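Putative N-acetylmuramoyl-L-alanine amidase (Enterococcus phage phiM1EF22, PDB 7D55) binds the enterococcal cell wall through this tetrameric cell-binding domain of a phage endolysin, probably placing the lysin on its peptidoglycan substrate. Local coordinates at the interface of chains A and B. Coordinates in Å, arbitrary orientation; residue numbers count along the deposited sequence, not the author numbering. Chains: chain A/B, Putative N-acetylmuramoyl-L-alanine amidase.

Contact 1: the interface of chains A and B. Residues chain A 2, 27, 29, 45, 48-49; chain B 1, 30, 78-79.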
loop_
_atom_site.group_PDB
_atom_site.type_symbol
_atom_site.label_atom_id
_atom_site.label_comp_id
_atom_site.label_asym_id
_atom_site.label_seq_id
_atom_site.Cartn_x
_atom_site.Cartn_y
_atom_site.Cartn_z
ATOM N N TYR A 2 -1.454 2.788 9.503
ATOM C CA TYR A 2 -2.902 2.832 9.420
ATOM C C TYR A 2 -3.421 3.659 10.580
ATOM O O TYR A 2 -2.816 3.696 11.654
ATOM C CB TYR A 2 -3.482 1.428 9.542
ATOM C CG TYR A 2 -3.038 0.507 8.439
ATOM C CD1 TYR A 2 -3.770 0.399 7.264
ATOM C CD2 TYR A 2 -1.873 -0.248 8.568
ATOM C CE1 TYR A 2 -3.358 -0.433 6.246
ATOM C CE2 TYR A 2 -1.454 -1.085 7.552
ATOM C CZ TYR A 2 -2.201 -1.173 6.394
ATOM O OH TYR A 2 -1.799 -2.007 5.377
ATOM N N PHE A 27 -10.433 6.705 7.208
ATOM C CA PHE A 27 -9.491 5.599 7.306
ATOM C C PHE A 27 -8.281 5.938 6.449
ATOM O O PHE A 27 -8.419 6.235 5.259
ATOM C CB PHE A 27 -10.142 4.311 6.793
ATOM C CG PHE A 27 -9.184 3.172 6.615
ATOM C CD1 PHE A 27 -8.413 2.729 7.681
ATOM C CD2 PHE A 27 -9.096 2.505 5.398
ATOM C CE1 PHE A 27 -7.538 1.666 7.524
ATOM C CE2 PHE A 27 -8.231 1.441 5.230
ATOM C CZ PHE A 27 -7.453 1.013 6.303
ATOM N N ASN A 29 -4.583 4.439 5.115
ATOM C CA ASN A 29 -3.814 3.208 4.946
ATOM C C ASN A 29 -2.362 3.482 4.561
ATOM O O ASN A 29 -1.675 2.584 4.052
ATOM C CB ASN A 29 -4.479 2.291 3.915
ATOM C CG ASN A 29 -4.663 2.976 2.572
ATOM O OD1 ASN A 29 -4.076 4.029 2.321
ATOM N ND2 ASN A 29 -5.500 2.399 1.717
ATOM N N ILE A 45 -12.543 -2.838 9.819
ATOM C CA ILE A 45 -11.168 -2.338 9.812
ATOM C C ILE A 45 -10.475 -2.698 11.120
ATOM O O ILE A 45 -9.331 -3.179 11.131
ATOM C CB ILE A 45 -11.155 -0.815 9.589
ATOM C CG1 ILE A 45 -11.586 -0.459 8.165
ATOM C CG2 ILE A 45 -9.766 -0.234 9.897
ATOM C CD1 ILE A 45 -11.923 1.019 8.013
ATOM N N ILE A 48 -9.743 -6.579 11.279
ATOM C CA ILE A 48 -8.658 -7.032 10.413
ATOM C C ILE A 48 -7.325 -6.525 10.934
ATOM O O ILE A 48 -6.333 -7.261 10.963
ATOM C CB ILE A 48 -8.903 -6.595 8.958
ATOM C CG1 ILE A 48 -10.155 -7.275 8.389
ATOM C CG2 ILE A 48 -7.679 -6.907 8.092
ATOM C CD1 ILE A 48 -10.638 -6.625 7.114
ATOM N N TYR A 49 -7.278 -5.260 11.355
ATOM C CA TYR A 49 -6.031 -4.733 11.895
ATOM C C TYR A 49 -5.584 -5.546 13.105
ATOM O O TYR A 49 -4.407 -5.913 13.224
ATOM C CB TYR A 49 -6.186 -3.255 12.258
ATOM C CG TYR A 49 -4.897 -2.618 12.724
ATOM C CD1 TYR A 49 -4.437 -2.805 14.020
ATOM C CD2 TYR A 49 -4.137 -1.840 11.861
ATOM C CE1 TYR A 49 -3.257 -2.236 14.453
ATOM C CE2 TYR A 49 -2.957 -1.261 12.288
ATOM C CZ TYR A 49 -2.529 -1.463 13.590
ATOM O OH TYR A 49 -1.367 -0.899 14.032
ATOM N N MET B 1 -2.356 -4.466 6.859
ATOM C CA MET B 1 -3.730 -4.958 6.854
ATOM C C MET B 1 -4.014 -5.824 5.644
ATOM O O MET B 1 -4.378 -5.334 4.578
ATOM C CB MET B 1 -4.723 -3.804 6.895
ATOM C CG MET B 1 -4.958 -3.278 8.292
ATOM S SD MET B 1 -6.243 -2.039 8.287
ATOM C CE MET B 1 -7.640 -3.021 7.749
ATOM N N GLY B 30 -5.400 -3.805 2.192
ATOM C CA GLY B 30 -5.621 -2.520 2.825
ATOM C C GLY B 30 -5.818 -1.371 1.865
ATOM O O GLY B 30 -6.229 -0.282 2.298
ATOM N N VAL B 78 -14.502 0.067 2.089
ATOM C CA VAL B 78 -13.313 0.785 2.535
ATOM C C VAL B 78 -12.062 0.435 1.736
ATOM O O VAL B 78 -11.115 1.234 1.708
ATOM C CB VAL B 78 -13.089 0.641 4.051
ATOM C CG1 VAL B 78 -14.291 1.188 4.809
ATOM C CG2 VAL B 78 -12.836 -0.804 4.424
ATOM N N CYS B 79 -12.034 -0.730 1.090
ATOM C CA CYS B 79 -10.927 -1.155 0.230
ATOM C C CYS B 79 -11.553 -1.621 -1.075
ATOM O O CYS B 79 -11.855 -2.811 -1.241
ATOM C CB CYS B 79 -10.135 -2.287 0.875
ATOM S SG CYS B 79 -9.373 -1.826 2.423
#
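The N-terminal end of chain B plugs a hydrophobic groove of chain A, walled on one side by helix 39-53 and on the other by A:Tyr2 and by A:Phe27 of strand 22-28. B:Met1 is the plug, hiding 105 Å² against chain A; it and A:Tyr2 are poorly ordered, so all their contacts are approximate. CG of B:Met1 lies over the centre of one face of the A:Tyr2 ring, 3.9 Å from the centroid, a CH-pi contact. The thioether SD of B:Met1 comes 3.6 Å from CD1 of A:Tyr2 and also meets the far rim of A:Phe27 at CZ (3.8 Å), tip to tip. The chain is extended at chi2 but bends at chi3 (63°), which turns the terminal methyl CE of B:Met1 toward the helix, 3.9 Å from the CG2 branch of A:Ile48. A:Tyr49 crosses B:Met1 at about a right angle, and ring carbon CD2 of A:Tyr49 lies 3.9 Å from CG of B:Met1. An unbranched, polarisable methionine can bend to follow both aromatic and aliphatic walls. The amino group of B:Met1 makes a weak bond to A:Tyr2 OH. At one margin, B:Val78 presents CG2 to CG1 of A:Ile45 at 4.0 Å, the two branched side chains crossing obliquely. A:Ile45 also sets CD1 over one face of the A:Phe27 ring, offset toward its rim, which probably steadies that wall. A firmer polar tie comes from A:Asn29, whose short amide gives an N-H of ND2 to the backbone carbonyl O of B:Gly30 at 2.8 Å. The bond is nearly straight at H (160°), with O close to the amide plane, but ND2 is tilted 29° from the carbonyl plane. B:Gly30 has a positive phi, which glycine readily accommodates. In the fold, B:Met1 is held between helix 39-53 and A:Tyr2 and A:Phe27, while B:Val78 closes helix 71-78 and B:Gly30 follows strand 22-28.

Contact 2: the interface of chains A and B. Residues chain A 44, 47-48, 51; chain B 3, 58, 60, 65.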
loop_
_atom_site.group_PDB
_atom_site.type_symbol
_atom_site.label_atom_id
_atom_site.label_comp_id
_atom_site.label_asym_id
_atom_site.label_seq_id
_atom_site.Cartn_x
_atom_site.Cartn_y
_atom_site.Cartn_z
ATOM N N VAL A 44 -15.020 -3.614 10.816
ATOM C CA VAL A 44 -14.260 -4.574 10.021
ATOM C C VAL A 44 -12.798 -4.146 9.916
ATOM O O VAL A 44 -11.892 -4.986 9.942
ATOM C CB VAL A 44 -14.925 -4.820 8.649
ATOM C CG1 VAL A 44 -14.546 -3.733 7.655
ATOM C CG2 VAL A 44 -14.564 -6.205 8.117
ATOM N N ASP A 47 -11.180 -5.067 13.229
ATOM C CA ASP A 47 -10.990 -6.508 13.376
ATOM C C ASP A 47 -9.815 -7.002 12.541
ATOM O O ASP A 47 -8.971 -7.766 13.024
ATOM C CB ASP A 47 -12.270 -7.239 12.972
ATOM C CG ASP A 47 -12.262 -8.708 13.382
ATOM O OD1 ASP A 47 -12.331 -8.972 14.602
ATOM O OD2 ASP A 47 -12.192 -9.595 12.495
ATOM N N ILE A 48 -9.743 -6.579 11.279
ATOM C CA ILE A 48 -8.658 -7.032 10.413
ATOM C C ILE A 48 -7.325 -6.525 10.934
ATOM O O ILE A 48 -6.333 -7.261 10.963
ATOM C CB ILE A 48 -8.903 -6.595 8.958
ATOM C CG1 ILE A 48 -10.155 -7.275 8.389
ATOM C CG2 ILE A 48 -7.679 -6.907 8.092
ATOM C CD1 ILE A 48 -10.638 -6.625 7.114
ATOM N N LYS A 51 -6.347 -8.648 13.883
ATOM C CA LYS A 51 -5.918 -9.989 13.497
ATOM C C LYS A 51 -4.507 -9.983 12.919
ATOM O O LYS A 51 -3.749 -10.937 13.124
ATOM C CB LYS A 51 -6.913 -10.603 12.510
ATOM C CG LYS A 51 -8.134 -11.203 13.193
ATOM C CD LYS A 51 -9.030 -11.929 12.206
ATOM C CE LYS A 51 -10.091 -12.756 12.929
ATOM N NZ LYS A 51 -10.812 -11.972 13.979
ATOM N N CYS B 3 -5.831 -9.668 4.327
ATOM C CA CYS B 3 -6.622 -10.840 4.668
ATOM C C CYS B 3 -7.072 -11.533 3.395
ATOM O O CYS B 3 -7.021 -10.968 2.297
ATOM C CB CYS B 3 -7.823 -10.483 5.550
ATOM S SG CYS B 3 -9.068 -9.457 4.745
ATOM N N PRO B 58 -4.631 -13.617 8.020
ATOM C CA PRO B 58 -6.022 -13.757 8.464
ATOM C C PRO B 58 -6.909 -14.205 7.311
ATOM O O PRO B 58 -6.790 -13.717 6.185
ATOM C CB PRO B 58 -6.384 -12.345 8.936
ATOM C CG PRO B 58 -5.073 -11.767 9.377
ATOM C CD PRO B 58 -4.063 -12.305 8.393
ATOM N N TYR B 60 -11.040 -15.184 6.517
ATOM C CA TYR B 60 -12.426 -15.214 6.962
ATOM C C TYR B 60 -13.170 -16.227 6.111
ATOM O O TYR B 60 -13.246 -16.078 4.890
ATOM C CB TYR B 60 -13.062 -13.836 6.836
ATOM C CG TYR B 60 -12.443 -12.824 7.752
ATOM C CD1 TYR B 60 -11.347 -12.076 7.351
ATOM C CD2 TYR B 60 -12.951 -12.628 9.028
ATOM C CE1 TYR B 60 -10.778 -11.150 8.196
ATOM C CE2 TYR B 60 -12.398 -11.702 9.885
ATOM C CZ TYR B 60 -11.315 -10.963 9.465
ATOM O OH TYR B 60 -10.763 -10.036 10.319
ATOM N N TRP B 65 -18.326 -14.899 7.386
ATOM C CA TRP B 65 -18.783 -13.916 6.411
ATOM C C TRP B 65 -19.590 -14.653 5.358
ATOM O O TRP B 65 -19.056 -15.521 4.658
ATOM C CB TRP B 65 -17.602 -13.231 5.727
ATOM C CG TRP B 65 -16.782 -12.331 6.592
ATOM C CD1 TRP B 65 -16.830 -12.208 7.955
ATOM C CD2 TRP B 65 -15.786 -11.405 6.140
ATOM N NE1 TRP B 65 -15.919 -11.264 8.376
ATOM C CE2 TRP B 65 -15.270 -10.754 7.281
ATOM C CE3 TRP B 65 -15.291 -11.057 4.880
ATOM C CZ2 TRP B 65 -14.273 -9.779 7.198
ATOM C CZ3 TRP B 65 -14.307 -10.095 4.800
ATOM C CH2 TRP B 65 -13.805 -9.469 5.954
#
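The backbone of A:Val44, A:Asp47, A:Ile48 and A:Lys51 is regular helix, whereas B:Cys3 and B:Tyr60 are in extended strand conformations and B:Pro58 and B:Trp65 lie in loops. B:Tyr60 points its phenol at the helix, and its OH donates to the carboxylate OD2 of A:Asp47 at 2.6 Å, with OD2 at the ring's edge, in plane. A:Asp47 reaches this spot with CG anti to the backbone N (chi1 -167°). One helical turn on, A:Lys51 bends at chi4 and brings NZ 3.1 Å from OD2 of A:Asp47, a salt bridge. Both donors approach from the same face, tilted out of the carboxylate plane, B:Tyr60 OH on the anti side (29°) and A:Lys51 NZ on the syn side (27°). OD2 is thus gripped twice; the ammonium probably helps to stabilise the negative charge and fix the acceptor's position. A long lysine suits this place because its aliphatic stem also packs: CD of A:Lys51 lies 3.7 Å from CZ of B:Tyr60, and CB of A:Lys51 meets CG of B:Pro58 at 3.8 Å. On the other flank, CG1 of A:Ile48 comes 3.9 Å from CE1 of B:Tyr60, and CD1 extends to B:Cys3 SG. Within chain B, the indole of B:Trp65 places CZ2 over the centre of one face of the B:Tyr60 ring, 3.5 Å above its plane, which should limit tilting of the phenol. CZ2 of B:Trp65 also meets the CG2 methyl of A:Val44 at 3.7 Å. The site fastens B:Tyr60 to helix 39-53, joining a directional polar bond to apolar packing, and probably helps to hold the reported tetramer together.

Contact 1 and contact 2 have centres of their C-alpha atoms about 10 Å apart and form adjoining patches of one A–B interface. Both use helix 39-53 of chain A and share A:Ile48, which turns a different branch to each. On chain B, the start of the chain supplies both, through its first residue and strand 3-9. One face of the helix walls a mainly apolar contact, and a neighbouring stretch takes a polar and aromatic one. The pairing is not an exact two-fold; with the domain reported as tetrameric, this interface probably contributes to holding the four copies together.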